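Local coordinates for ferric-siderophore receptor protein (Streptomyces coelicolor, PDB 2X4L) that probably binds ferric siderophores outside the cell membrane and passes them to an ABC-type importer, as solute-binding proteins of its family do, at residues Asn96-Leu101 against Thr124-Pro129; Ala203-Pro208 against Ile264-Ala269; Asn217-Leu222 against Gly244-Ser249; Leu250-Val255 against Ile277-Trp282. One frame throughout, in Å; residues are numbered along the deposited sequence.

Interaction 1 (Asn96-Leu101 against Thr124-Pro129); sequences NEWGKL and TLWSVP
Trp98 meets Trp126 in a T-shaped, edge-to-face aromatic pair where two loops touch, each following a strand of the parallel sheet in the N-terminal lobe of this bilobed binding-protein fold. The chain turns sharply in both loops, through a type II beta turn from Glu97 to Lys100 and another from Leu125 to Val128. The pyrrole edge of Trp98 is directed at the six-membered ring of Trp126, with the planes at 61°. Trp98 NE1 stands 3.1 Å above the Trp126 plane, over its centre, an arrangement in which the polarised N-H edge faces the pi cloud. Trp126 NE1 is engaged elsewhere, with Glu299, and Phe51 makes a further edge-to-face contact with this indole. Ser127 covers one face of Trp98: its CA lies 3.9 Å from the centroid of the Trp98 five-membered ring, a CH-pi contact. With OG anti to the backbone N (chi1 -157°), the serine hydroxyl reaches the first turn and accepts a nearly straight bond from Gly99 N. Water 1 ties the same hydroxyl to Glu97 O and Lys100 N, linking the two ends of that turn. The positive phi of Gly99 suits a glycine there. Beyond the polar centre, the Pro129 ring packs tightly on Leu101, with Pro129 CD 3.5 Å from Leu101 CB.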
# COMPACT_ATOMS: atom_id res chain seq x y z
N ASN A 96 -0.79 -1.98 -16.82
CA ASN A 96 -0.45 -0.63 -16.28
C ASN A 96 -1.58 -0.08 -15.43
O ASN A 96 -1.74 1.17 -15.32
CB ASN A 96 -0.07 0.34 -17.43
CG ASN A 96 0.97 1.35 -17.00
OD1 ASN A 96 1.22 1.56 -15.81
ND2 ASN A 96 1.57 2.03 -18.00
N GLU A 97 -2.36 -0.99 -14.86
CA GLU A 97 -3.49 -0.68 -13.97
C GLU A 97 -3.69 -1.99 -13.17
O GLU A 97 -3.14 -3.05 -13.55
CB GLU A 97 -4.78 -0.21 -14.71
CG GLU A 97 -5.27 -1.29 -15.61
CD GLU A 97 -6.45 -0.87 -16.51
OE1 GLU A 97 -6.68 0.34 -16.63
OE2 GLU A 97 -7.14 -1.77 -17.10
N TRP A 98 -4.49 -1.88 -12.10
CA TRP A 98 -4.84 -3.09 -11.36
C TRP A 98 -5.63 -4.08 -12.24
O TRP A 98 -6.45 -3.71 -13.13
CB TRP A 98 -5.67 -2.69 -10.17
CG TRP A 98 -6.10 -3.86 -9.31
CD1 TRP A 98 -5.48 -4.29 -8.17
CD2 TRP A 98 -7.31 -4.63 -9.45
NE1 TRP A 98 -6.20 -5.36 -7.67
CE2 TRP A 98 -7.28 -5.62 -8.43
CE3 TRP A 98 -8.35 -4.67 -10.41
CZ2 TRP A 98 -8.37 -6.53 -8.25
CZ3 TRP A 98 -9.39 -5.67 -10.27
CH2 TRP A 98 -9.35 -6.56 -9.22
N GLY A 99 -5.35 -5.36 -12.05
CA GLY A 99 -6.12 -6.42 -12.69
C GLY A 99 -5.85 -6.66 -14.14
O GLY A 99 -6.71 -7.11 -14.91
N LYS A 100 -4.64 -6.32 -14.58
CA LYS A 100 -4.26 -6.48 -15.99
C LYS A 100 -2.87 -7.11 -16.10
O LYS A 100 -1.93 -6.68 -15.42
CB LYS A 100 -4.17 -5.07 -16.60
CG LYS A 100 -5.57 -4.39 -16.86
CD LYS A 100 -6.05 -4.74 -18.32
CE LYS A 100 -7.37 -4.03 -18.79
NZ LYS A 100 -8.50 -4.45 -17.89
N LEU A 101 -2.78 -8.16 -16.89
CA LEU A 101 -1.49 -8.90 -16.98
C LEU A 101 -1.48 -9.70 -18.27
O LEU A 101 -2.28 -10.65 -18.43
CB LEU A 101 -1.28 -9.82 -15.75
CG LEU A 101 0.12 -10.39 -15.49
CD1 LEU A 101 0.17 -11.12 -14.13
CD2 LEU A 101 0.56 -11.37 -16.64
N THR A 124 -6.32 -14.62 -2.41
CA THR A 124 -6.44 -14.12 -3.78
C THR A 124 -5.18 -13.31 -4.18
O THR A 124 -4.73 -12.43 -3.41
CB THR A 124 -7.61 -13.20 -3.86
OG1 THR A 124 -8.81 -13.91 -3.51
CG2 THR A 124 -7.84 -12.64 -5.29
N LEU A 125 -4.57 -13.65 -5.32
CA LEU A 125 -3.34 -12.92 -5.74
C LEU A 125 -3.72 -11.52 -6.23
O LEU A 125 -4.40 -11.39 -7.26
CB LEU A 125 -2.58 -13.70 -6.83
CG LEU A 125 -2.07 -15.09 -6.37
CD1 LEU A 125 -1.31 -15.74 -7.53
CD2 LEU A 125 -1.23 -14.95 -5.11
N TRP A 126 -3.28 -10.50 -5.50
CA TRP A 126 -3.72 -9.13 -5.84
C TRP A 126 -3.25 -8.71 -7.22
O TRP A 126 -2.06 -8.87 -7.60
CB TRP A 126 -3.09 -8.19 -4.82
CG TRP A 126 -3.51 -6.72 -4.96
CD1 TRP A 126 -2.67 -5.70 -5.18
CD2 TRP A 126 -4.83 -6.15 -4.77
NE1 TRP A 126 -3.38 -4.50 -5.13
CE2 TRP A 126 -4.68 -4.76 -4.83
CE3 TRP A 126 -6.11 -6.68 -4.45
CZ2 TRP A 126 -5.74 -3.88 -4.67
CZ3 TRP A 126 -7.20 -5.80 -4.29
CH2 TRP A 126 -6.98 -4.42 -4.38
N SER A 127 -4.21 -8.25 -8.00
CA SER A 127 -4.01 -7.64 -9.31
C SER A 127 -3.80 -8.66 -10.44
O SER A 127 -3.64 -8.25 -11.61
CB SER A 127 -2.83 -6.61 -9.27
OG SER A 127 -2.96 -5.66 -10.35
N VAL A 128 -3.77 -9.96 -10.14
CA VAL A 128 -3.65 -10.98 -11.19
C VAL A 128 -5.08 -11.08 -11.72
O VAL A 128 -6.01 -11.32 -10.95
CB VAL A 128 -3.15 -12.32 -10.63
CG1 VAL A 128 -3.17 -13.37 -11.72
CG2 VAL A 128 -1.71 -12.17 -10.17
N PRO A 129 -5.27 -10.90 -13.05
CA PRO A 129 -6.64 -10.88 -13.57
C PRO A 129 -7.39 -12.14 -13.20
O PRO A 129 -6.89 -13.24 -13.45
CB PRO A 129 -6.48 -10.71 -15.05
CG PRO A 129 -5.09 -10.35 -15.33
CD PRO A 129 -4.24 -10.58 -14.06
O HOH W 1 -2.18 -5.55 -12.98

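Interaction 2 (Ala203-Pro208 against Ile264-Ala269); sequences AGSASP and IMDDRA
Ser205 OG donates a 2.7 Å hydrogen bond to Asp266 OD2, joining the ends of two neighbouring parallel strands through their side chains. The hydroxyl comes to the anti side of that oxygen, 26° out of the carboxylate plane; on the syn side, OD2 also accepts from Arg268. The guanidinium holds the carboxylate side-on and in its own plane, with Arg268 NE 2.9 Å from Asp266 OD1 and Arg268 NH2 2.8 Å from Asp266 OD2; Arg268 NH1 has a second acidic partner in Glu299. Arg268 N bonds to OD1 as well, from above the carboxylate plane, which closes an Asx turn. Four donors thus fix the rotation of the acid, and the paired arginine would favour its charged form. An alanine in place of Asp266 would probably leave the Ser205 hydroxyl without this acceptor and Arg268 without its two-pronged carboxylate partner, held then mainly through Glu299.

Between the backbones, Gly204 N donates to Ile264 O and Gly204 O accepts from Asp266 N, the ladder of a parallel pair. Where the strands diverge, water 2 spans the gap from Ala206 N to Asp266 O. Met265, bent at chi2 and chi3, curls back over Gly204 and brings CE to 3.8 Å from Ala206 CB. A side chain on Gly204 would be crowded by the Met265 sulfur. On the other face, Ala203 CB and Ile264 CG1 pack together beneath Leu222 of helix 220-227. Strand 200-206 also pairs with strand 210-214, and strand 262-266 with strand 293-296, placing this contact inside the mixed sheet.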
# COMPACT_ATOMS: atom_id res chain seq x y z
N ALA A 203 -9.57 8.74 7.28
CA ALA A 203 -8.96 8.08 6.10
C ALA A 203 -10.02 8.00 4.99
O ALA A 203 -11.03 7.30 5.15
CB ALA A 203 -8.53 6.70 6.48
N GLY A 204 -9.76 8.70 3.89
CA GLY A 204 -10.73 8.73 2.79
C GLY A 204 -10.13 8.33 1.45
O GLY A 204 -8.90 8.27 1.30
N SER A 205 -11.04 8.07 0.52
CA SER A 205 -10.64 7.79 -0.86
C SER A 205 -11.73 8.35 -1.74
O SER A 205 -12.91 8.09 -1.52
CB SER A 205 -10.51 6.26 -1.00
OG SER A 205 -10.10 5.94 -2.34
N ALA A 206 -11.31 9.04 -2.76
CA ALA A 206 -12.30 9.75 -3.59
C ALA A 206 -12.55 9.07 -4.95
O ALA A 206 -11.60 8.72 -5.63
CB ALA A 206 -11.89 11.24 -3.76
N SER A 207 -13.80 8.97 -5.37
CA SER A 207 -14.21 8.52 -6.69
C SER A 207 -15.33 9.47 -7.15
O SER A 207 -15.90 10.20 -6.33
CB SER A 207 -14.72 7.09 -6.67
OG SER A 207 -15.95 7.00 -5.95
N PRO A 208 -15.75 9.35 -8.40
CA PRO A 208 -16.86 10.24 -8.81
C PRO A 208 -18.19 10.04 -8.08
O PRO A 208 -18.79 11.06 -7.64
CB PRO A 208 -17.03 9.95 -10.29
CG PRO A 208 -15.60 9.50 -10.73
CD PRO A 208 -14.99 8.79 -9.50
N ILE A 264 -6.52 11.97 5.53
CA ILE A 264 -5.49 11.29 4.76
C ILE A 264 -6.17 10.63 3.57
O ILE A 264 -7.13 9.82 3.77
CB ILE A 264 -4.66 10.38 5.62
CG1 ILE A 264 -5.40 9.16 6.23
CG2 ILE A 264 -4.10 11.28 6.85
CD1 ILE A 264 -4.52 8.13 7.01
N MET A 265 -5.81 11.06 2.36
CA MET A 265 -6.54 10.65 1.15
C MET A 265 -5.70 9.67 0.31
O MET A 265 -4.56 9.92 -0.03
CB MET A 265 -6.84 11.87 0.28
CG MET A 265 -7.96 12.78 0.92
SD MET A 265 -9.48 12.01 1.15
CE MET A 265 -10.00 11.75 -0.56
N ASP A 266 -6.38 8.60 -0.10
CA ASP A 266 -5.84 7.59 -0.99
C ASP A 266 -5.07 8.26 -2.14
O ASP A 266 -5.61 9.14 -2.87
CB ASP A 266 -7.05 6.83 -1.55
CG ASP A 266 -6.71 5.49 -2.22
OD1 ASP A 266 -5.61 5.25 -2.67
OD2 ASP A 266 -7.71 4.74 -2.29
N ASP A 267 -3.86 7.77 -2.36
CA ASP A 267 -2.98 8.28 -3.37
C ASP A 267 -2.94 7.49 -4.69
O ASP A 267 -2.17 7.87 -5.62
CB ASP A 267 -1.58 8.36 -2.78
CG ASP A 267 -1.02 7.02 -2.35
OD1 ASP A 267 -1.65 5.98 -2.44
OD2 ASP A 267 0.22 7.06 -1.93
N ARG A 268 -3.76 6.44 -4.82
CA ARG A 268 -3.54 5.56 -5.97
C ARG A 268 -4.12 6.03 -7.28
O ARG A 268 -5.03 6.87 -7.28
CB ARG A 268 -4.13 4.18 -5.59
CG ARG A 268 -3.29 3.49 -4.47
CD ARG A 268 -3.94 2.20 -3.99
NE ARG A 268 -5.29 2.48 -3.44
CZ ARG A 268 -6.27 1.65 -3.54
NH1 ARG A 268 -6.08 0.37 -3.97
NH2 ARG A 268 -7.47 2.08 -3.16
N ALA A 269 -3.64 5.43 -8.38
CA ALA A 269 -4.04 5.82 -9.74
C ALA A 269 -5.51 5.83 -10.03
O ALA A 269 -5.96 6.63 -10.87
CB ALA A 269 -3.32 4.84 -10.74
O HOH W 2 -8.49 9.84 -3.00

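Interaction 3 (Asn217-Leu222 against Gly244-Ser249); sequences NLSVDL and GGWFES
Leu218 CD1 sits over the pyrrole face of Trp246, 3.4 Å from the centroid of the five-membered ring and only 2° off its normal, a CH-pi contact. Leu218 CB covers the same indole farther along, 3.6 Å from Trp246 CE3, so the leucine spans both rings. At the far end of the indole, Leu218 O lies 3.0 Å from Trp246 CH2. Ser219 OG approaches the rim near the ring plane, 3.5 Å from Trp246 CZ3.

Trp246 CG is anti to its carbonyl carbon (chi1 -77°), and the ring beyond it lies against Leu218 and Ser219. Gly245, directly before Trp246, has backbone angles at which a CB would jam against the preceding carbonyl oxygen. Water 3 lies 2.8 Å from Asn217 O and 2.9 Å from Gly245 O and can bridge the two carbonyls, though it has more acceptors in reach than protons. Farther out, Leu218 N is held by Glu223 and Trp246 rests on Phe148, while Ser219 stands at the N-cap position of helix 220-227. The loop leading into that helix thereby meets the loop leading into strand 247-251. An alanine in place of Trp246 would probably open a gap over Leu218 and leave CD1 of that leucine without its aromatic partner.

The contact therefore relies on dispersion and CH-pi attraction between the side chains, with water 3 as a possible polar link.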
# COMPACT_ATOMS: atom_id res chain seq x y z
N ASN A 217 -9.63 -1.04 11.02
CA ASN A 217 -9.58 -2.50 10.96
C ASN A 217 -9.47 -3.04 9.54
O ASN A 217 -10.24 -2.65 8.65
CB ASN A 217 -10.80 -3.11 11.66
CG ASN A 217 -10.68 -4.61 11.84
OD1 ASN A 217 -9.67 -5.10 12.34
ND2 ASN A 217 -11.71 -5.34 11.43
N LEU A 218 -8.51 -3.93 9.32
CA LEU A 218 -8.35 -4.58 8.02
C LEU A 218 -7.19 -4.03 7.19
O LEU A 218 -6.64 -4.73 6.35
CB LEU A 218 -9.65 -4.50 7.22
CG LEU A 218 -10.82 -5.33 7.74
CD1 LEU A 218 -11.81 -5.63 6.63
CD2 LEU A 218 -10.32 -6.62 8.38
N SER A 219 -6.84 -2.76 7.40
CA SER A 219 -5.77 -2.14 6.63
C SER A 219 -4.46 -2.22 7.40
O SER A 219 -4.46 -2.02 8.62
CB SER A 219 -6.10 -0.68 6.31
OG SER A 219 -7.19 -0.59 5.40
N VAL A 220 -3.36 -2.53 6.72
CA VAL A 220 -2.07 -2.68 7.47
C VAL A 220 -1.55 -1.38 7.99
O VAL A 220 -0.96 -1.30 9.09
CB VAL A 220 -1.00 -3.48 6.66
CG1 VAL A 220 -1.58 -4.91 6.50
CG2 VAL A 220 -0.68 -2.81 5.37
N ASP A 221 -1.69 -0.32 7.20
CA ASP A 221 -1.21 1.01 7.63
C ASP A 221 -2.03 1.52 8.79
O ASP A 221 -1.48 1.92 9.84
CB ASP A 221 -1.08 2.00 6.47
CG ASP A 221 -2.41 2.28 5.78
OD1 ASP A 221 -3.27 1.35 5.70
OD2 ASP A 221 -2.54 3.44 5.32
N LEU A 222 -3.35 1.57 8.60
CA LEU A 222 -4.22 2.14 9.62
C LEU A 222 -4.17 1.37 10.91
O LEU A 222 -4.23 1.96 11.96
CB LEU A 222 -5.66 2.32 9.11
CG LEU A 222 -5.79 3.07 7.81
CD1 LEU A 222 -7.30 3.19 7.47
CD2 LEU A 222 -5.13 4.47 7.92
N GLY A 244 -17.99 -5.69 3.80
CA GLY A 244 -17.42 -6.73 4.72
C GLY A 244 -16.47 -6.12 5.75
O GLY A 244 -15.67 -6.84 6.35
N GLY A 245 -16.64 -4.85 6.05
CA GLY A 245 -15.97 -4.24 7.13
C GLY A 245 -14.82 -3.31 6.75
O GLY A 245 -14.17 -2.80 7.64
N TRP A 246 -14.56 -3.13 5.46
CA TRP A 246 -13.43 -2.26 5.03
C TRP A 246 -13.76 -0.78 5.14
O TRP A 246 -13.06 -0.05 5.85
CB TRP A 246 -12.99 -2.58 3.60
CG TRP A 246 -12.16 -3.83 3.48
CD1 TRP A 246 -12.61 -5.10 3.15
CD2 TRP A 246 -10.73 -3.93 3.58
NE1 TRP A 246 -11.54 -5.99 3.10
CE2 TRP A 246 -10.38 -5.30 3.36
CE3 TRP A 246 -9.69 -3.04 3.89
CZ2 TRP A 246 -9.05 -5.75 3.40
CZ3 TRP A 246 -8.39 -3.53 3.94
CH2 TRP A 246 -8.10 -4.83 3.72
N PHE A 247 -14.82 -0.33 4.51
CA PHE A 247 -15.09 1.11 4.47
C PHE A 247 -16.57 1.38 4.30
O PHE A 247 -17.38 0.47 3.93
CB PHE A 247 -14.26 1.85 3.36
CG PHE A 247 -14.41 1.28 2.00
CD1 PHE A 247 -15.53 1.65 1.21
CD2 PHE A 247 -13.49 0.41 1.49
CE1 PHE A 247 -15.72 1.12 -0.06
CE2 PHE A 247 -13.70 -0.19 0.21
CZ PHE A 247 -14.78 0.21 -0.58
N GLU A 248 -16.90 2.64 4.60
CA GLU A 248 -18.28 3.17 4.43
C GLU A 248 -18.30 4.02 3.18
O GLU A 248 -17.34 4.80 2.91
CB GLU A 248 -18.60 4.06 5.60
CG GLU A 248 -20.01 4.72 5.53
CD GLU A 248 -20.29 5.56 6.71
OE1 GLU A 248 -19.37 5.90 7.48
OE2 GLU A 248 -21.46 5.96 6.80
N SER A 249 -19.34 3.88 2.36
CA SER A 249 -19.51 4.72 1.14
C SER A 249 -20.41 5.87 1.47
O SER A 249 -21.55 5.67 1.95
CB SER A 249 -20.11 3.91 0.00
OG SER A 249 -19.28 2.81 -0.27
O HOH W 3 -12.29 -0.79 8.70

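Interaction 4 (Leu250-Val255 against Ile277-Trp282)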
# COMPACT_ATOMS: atom_id res chain seq x y z
N LEU A 250 -19.97 7.06 1.14
CA LEU A 250 -20.80 8.23 1.35
C LEU A 250 -21.02 8.97 0.03
O LEU A 250 -20.12 9.13 -0.80
CB LEU A 250 -20.11 9.19 2.29
CG LEU A 250 -19.93 8.72 3.73
CD1 LEU A 250 -19.07 9.85 4.37
CD2 LEU A 250 -21.29 8.55 4.40
N SER A 251 -22.22 9.54 -0.12
CA SER A 251 -22.42 10.45 -1.28
C SER A 251 -21.61 11.70 -1.11
O SER A 251 -21.28 12.07 0.02
CB SER A 251 -23.92 10.85 -1.39
OG SER A 251 -24.68 9.71 -1.66
N TRP A 252 -21.26 12.34 -2.23
CA TRP A 252 -20.40 13.48 -2.10
C TRP A 252 -21.01 14.56 -1.25
O TRP A 252 -20.33 15.29 -0.54
CB TRP A 252 -20.04 14.01 -3.46
CG TRP A 252 -18.83 13.30 -3.99
CD1 TRP A 252 -18.81 12.40 -4.96
CD2 TRP A 252 -17.48 13.46 -3.53
NE1 TRP A 252 -17.52 11.93 -5.15
CE2 TRP A 252 -16.70 12.58 -4.29
CE3 TRP A 252 -16.89 14.26 -2.56
CZ2 TRP A 252 -15.30 12.46 -4.12
CZ3 TRP A 252 -15.47 14.13 -2.35
CH2 TRP A 252 -14.73 13.23 -3.14
N GLU A 253 -22.33 14.69 -1.35
CA GLU A 253 -23.01 15.67 -0.55
C GLU A 253 -23.00 15.31 0.92
O GLU A 253 -23.33 16.14 1.72
CB GLU A 253 -24.45 15.97 -1.06
CG GLU A 253 -25.38 14.79 -1.15
CD GLU A 253 -25.28 13.99 -2.50
OE1 GLU A 253 -24.22 14.09 -3.23
OE2 GLU A 253 -26.28 13.26 -2.81
N ASN A 254 -22.54 14.11 1.31
CA ASN A 254 -22.55 13.75 2.72
C ASN A 254 -21.13 13.53 3.30
O ASN A 254 -20.93 12.92 4.41
CB ASN A 254 -23.35 12.48 3.01
CG ASN A 254 -23.42 12.17 4.54
OD1 ASN A 254 -23.37 13.09 5.43
ND2 ASN A 254 -23.55 10.85 4.86
N VAL A 255 -20.16 14.16 2.63
CA VAL A 255 -18.75 13.97 3.12
C VAL A 255 -18.46 14.66 4.47
O VAL A 255 -17.44 14.42 5.12
CB VAL A 255 -17.69 14.30 2.06
CG1 VAL A 255 -17.82 13.31 0.89
CG2 VAL A 255 -17.73 15.77 1.67
N ILE A 277 -10.28 17.42 -6.52
CA ILE A 277 -11.63 17.28 -6.07
C ILE A 277 -12.31 18.64 -6.14
O ILE A 277 -11.83 19.62 -5.59
CB ILE A 277 -11.66 16.71 -4.61
CG1 ILE A 277 -11.12 15.33 -4.60
CG2 ILE A 277 -13.10 16.76 -4.08
CD1 ILE A 277 -10.92 14.82 -3.09
N THR A 278 -13.41 18.70 -6.85
CA THR A 278 -14.01 20.04 -7.16
C THR A 278 -15.32 20.17 -6.39
O THR A 278 -15.98 21.24 -6.39
CB THR A 278 -14.25 20.27 -8.72
OG1 THR A 278 -15.12 19.22 -9.14
CG2 THR A 278 -12.94 20.06 -9.47
N GLU A 279 -15.72 19.07 -5.73
CA GLU A 279 -17.04 19.04 -5.10
C GLU A 279 -17.09 20.03 -3.94
O GLU A 279 -16.16 20.13 -3.07
CB GLU A 279 -17.37 17.57 -4.63
CG GLU A 279 -18.42 17.56 -3.44
CD GLU A 279 -19.84 17.84 -3.89
OE1 GLU A 279 -20.15 17.62 -5.08
OE2 GLU A 279 -20.64 18.37 -3.08
N GLY A 280 -18.15 20.84 -3.91
CA GLY A 280 -18.28 21.94 -2.93
C GLY A 280 -18.33 21.55 -1.48
O GLY A 280 -17.75 22.21 -0.63
N THR A 281 -18.92 20.39 -1.22
CA THR A 281 -19.00 19.87 0.15
C THR A 281 -17.61 19.54 0.69
O THR A 281 -17.33 19.74 1.85
CB THR A 281 -19.88 18.62 0.17
OG1 THR A 281 -21.15 18.97 -0.45
CG2 THR A 281 -20.19 18.27 1.59
N TRP A 282 -16.76 18.97 -0.17
CA TRP A 282 -15.35 18.71 0.20
C TRP A 282 -14.58 20.02 0.48
O TRP A 282 -13.86 20.15 1.48
CB TRP A 282 -14.73 17.95 -0.98
CG TRP A 282 -13.18 17.97 -0.92
CD1 TRP A 282 -12.32 18.86 -1.52
CD2 TRP A 282 -12.36 17.05 -0.17
NE1 TRP A 282 -11.01 18.56 -1.16
CE2 TRP A 282 -11.02 17.46 -0.35
CE3 TRP A 282 -12.65 15.96 0.72
CZ2 TRP A 282 -9.94 16.80 0.24
CZ3 TRP A 282 -11.54 15.29 1.27
CH2 TRP A 282 -10.21 15.75 1.03
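Glu279 CG is anti to its backbone N (chi1 155°), and a bend at chi2 (76°) folds the chain back, so that its methylenes lie against Trp252 while its carboxylate turns to the start of the following helix. Glu279 CG is 3.7 Å from Trp252 CE3; the two side chains slide past each other in opposite directions, with the indole and carboxylate planes 27° apart. Glu279 OE2 accepts two bonds from Thr281. Thr281 OG1 reaches its anti lone pair at 2.7 Å, and Thr281 N comes from above the carboxylate plane at 3.2 Å. The second of these is a capping bond, since Glu279 occupies the N-cap position of helix 280-283.

Held in this way, Thr281 presents its carbon side to the other segment. Its CB lies 3.4 Å from Trp252 O, and Thr281 CG2 meets Val255 CG2 at 3.5 Å, the two side chains crossing at a slant. Trp252 continues inward beyond the glutamate: its CZ3 is 3.9 Å from Ile277 CG2 and 4.1 Å from Trp282 CB. Ile277 runs at about a right angle to the indole, whereas Trp282 lies beside it and points the same way. Ile277 CD1 in turn stands over the centre of the Trp282 ring. The polar end of Trp252 is used elsewhere, its NE1 bonding to Ser207 O.

This is largely apolar packing of an N-capped helix start against the 3-10 turn that follows strand 247-251, at the margin of the mixed-sheet lobe of a solute-binding protein.

In the fold
Interaction 1 comes first along the chain and belongs to the lobe built on the five-stranded parallel sheet; the other three lie on the mixed sheet of the second lobe. There, both segments of interaction 3 fall between the two of interaction 2, and the segments of interactions 2 and 4 alternate. Interaction 2 is central to this group: its centre is about 13 Å from those of interactions 3 and 4, and each touches it. Interactions 3 and 4 share strand 247-251. The centres of interactions 1 and 2 are about 19 Å apart, yet Glu299 bonds to residues of both, consistent with the two-lobed architecture of solute-binding proteins, in which ligand is bound between the lobes.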